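PDB 6KHX: peroxiredoxin from Akkermansia muciniphila, which probably reduces hydrogen peroxide and organic hydroperoxides through paired redox cysteines, as a typical 2-Cys peroxiredoxin. Local coordinates for residues 38-43 / 139-144. Residues are numbered along the deposited sequence; the frame is centred on the assembly and turned at random.
Sequences LFFYPK and GLFLID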
# COMPACT_ATOMS: atom_id res chain seq x y z
N LEU B 38 -27.89 2.17 32.88
CA LEU B 38 -27.79 3.20 31.85
C LEU B 38 -28.74 2.85 30.71
O LEU B 38 -28.62 1.77 30.12
CB LEU B 38 -26.35 3.31 31.34
CG LEU B 38 -26.07 4.23 30.15
CD1 LEU B 38 -26.27 5.68 30.55
CD2 LEU B 38 -24.67 4.01 29.58
N PHE B 39 -29.69 3.73 30.41
CA PHE B 39 -30.63 3.43 29.34
C PHE B 39 -30.71 4.59 28.34
O PHE B 39 -30.76 5.76 28.72
CB PHE B 39 -32.03 3.06 29.88
CG PHE B 39 -32.81 4.22 30.45
CD1 PHE B 39 -32.59 4.66 31.74
CD2 PHE B 39 -33.79 4.84 29.69
CE1 PHE B 39 -33.32 5.72 32.26
CE2 PHE B 39 -34.53 5.89 30.21
CZ PHE B 39 -34.29 6.33 31.49
N PHE B 40 -30.73 4.22 27.06
CA PHE B 40 -30.84 5.12 25.92
C PHE B 40 -32.25 5.04 25.35
O PHE B 40 -32.81 3.94 25.22
CB PHE B 40 -29.84 4.75 24.82
CG PHE B 40 -28.40 4.76 25.26
CD1 PHE B 40 -27.87 3.69 25.97
CD2 PHE B 40 -27.57 5.82 24.93
CE1 PHE B 40 -26.55 3.69 26.37
CE2 PHE B 40 -26.24 5.82 25.31
CZ PHE B 40 -25.72 4.76 26.03
N TYR B 41 -32.78 6.19 24.95
CA TYR B 41 -34.04 6.37 24.24
C TYR B 41 -33.81 7.30 23.06
O TYR B 41 -32.87 8.10 23.07
CB TYR B 41 -35.13 6.94 25.16
CG TYR B 41 -34.84 8.32 25.69
CD1 TYR B 41 -34.02 8.50 26.80
CD2 TYR B 41 -35.37 9.45 25.08
CE1 TYR B 41 -33.75 9.76 27.30
CE2 TYR B 41 -35.11 10.71 25.57
CZ TYR B 41 -34.30 10.87 26.67
OH TYR B 41 -34.03 12.13 27.16
N PRO B 42 -34.67 7.23 22.02
CA PRO B 42 -34.38 7.95 20.76
C PRO B 42 -34.56 9.46 20.78
O PRO B 42 -33.65 10.18 20.34
CB PRO B 42 -35.33 7.30 19.75
CG PRO B 42 -36.41 6.70 20.57
CD PRO B 42 -35.76 6.26 21.85
N LYS B 43 -35.70 9.97 21.24
CA LYS B 43 -36.01 11.38 21.03
C LYS B 43 -36.78 11.96 22.21
O LYS B 43 -37.74 11.35 22.68
CB LYS B 43 -36.86 11.55 19.76
CG LYS B 43 -36.08 11.64 18.46
CD LYS B 43 -37.04 11.75 17.29
CE LYS B 43 -36.37 11.38 15.99
NZ LYS B 43 -37.35 11.29 14.88
N GLY B 139 -31.90 1.11 24.47
CA GLY B 139 -30.78 0.28 24.93
C GLY B 139 -30.64 0.36 26.45
O GLY B 139 -30.78 1.44 27.02
N LEU B 140 -30.31 -0.76 27.08
CA LEU B 140 -30.17 -0.75 28.53
C LEU B 140 -28.95 -1.57 28.93
O LEU B 140 -28.72 -2.65 28.39
CB LEU B 140 -31.43 -1.27 29.24
CG LEU B 140 -31.39 -1.26 30.77
CD1 LEU B 140 -32.74 -0.83 31.35
CD2 LEU B 140 -30.98 -2.62 31.32
N PHE B 141 -28.18 -1.04 29.88
CA PHE B 141 -26.95 -1.67 30.33
C PHE B 141 -26.90 -1.68 31.85
O PHE B 141 -27.22 -0.67 32.50
CB PHE B 141 -25.69 -0.96 29.80
CG PHE B 141 -25.64 -0.85 28.30
CD1 PHE B 141 -26.35 0.14 27.64
CD2 PHE B 141 -24.91 -1.76 27.56
CE1 PHE B 141 -26.33 0.22 26.27
CE2 PHE B 141 -24.88 -1.68 26.19
CZ PHE B 141 -25.59 -0.69 25.54
N LEU B 142 -26.50 -2.83 32.40
CA LEU B 142 -26.18 -2.97 33.82
C LEU B 142 -24.67 -2.93 33.98
O LEU B 142 -23.95 -3.75 33.39
CB LEU B 142 -26.75 -4.27 34.37
CG LEU B 142 -26.39 -4.52 35.84
CD1 LEU B 142 -26.83 -3.34 36.69
CD2 LEU B 142 -26.98 -5.83 36.34
N ILE B 143 -24.17 -1.96 34.75
CA ILE B 143 -22.75 -1.74 34.97
C ILE B 143 -22.46 -1.95 36.45
O ILE B 143 -23.11 -1.33 37.29
CB ILE B 143 -22.35 -0.32 34.53
CG1 ILE B 143 -22.79 -0.06 33.08
CG2 ILE B 143 -20.86 -0.11 34.68
CD1 ILE B 143 -22.77 1.40 32.70
N ASP B 144 -21.50 -2.82 36.76
CA ASP B 144 -21.22 -3.10 38.17
C ASP B 144 -20.31 -2.01 38.74
O ASP B 144 -19.94 -1.04 38.07
CB ASP B 144 -20.67 -4.52 38.36
CG ASP B 144 -19.26 -4.72 37.79
OD1 ASP B 144 -18.51 -3.74 37.57
OD2 ASP B 144 -18.90 -5.90 37.55
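Phe40 and Phe141 meet on one face of the central sheet of a thioredoxin-like fold, where strand 35-40 pairs antiparallel with strand 138-143. Backbone bonding sets the register. Leu38 and Phe141 form a hydrogen-bonded pair, Leu38 N giving to Phe141 O at 2.9 Å and Phe141 N returning to Leu38 O. Phe39 and Leu140 make the following non-hydrogen-bonded pair, their CA atoms 4.3 Å apart. Beyond it, Phe40 N donates to Gly139 O at 2.8 Å; Phe40 O accepts a hydrogen bond from Arg161 NH1.

The register places Phe40 and Phe141 diagonally on the same face. Phe40 and Phe141 both hold CG anti to the carbonyl carbon, beside the backbone N (chi1 -58° and -56°). The rings touch through rim atoms, CE1 of Phe40 against CE1 of Phe141 (3.5 Å), with the planes of Phe40 and Phe141 at 83°, and do not stack. Tyr113 meets both rings. An alanine in place of Phe40 would probably leave a gap beside the Phe141 rim and deprive Tyr113 of one aromatic neighbour.

Apolar contacts complete the pairing. Leu38 CB lies 4.3 Å from Ile143 CD1, whereas on the opposite face, where the Phe39 ring stacks with Phe56, Phe39 CB sits 4.2 Å from Leu140 CD1.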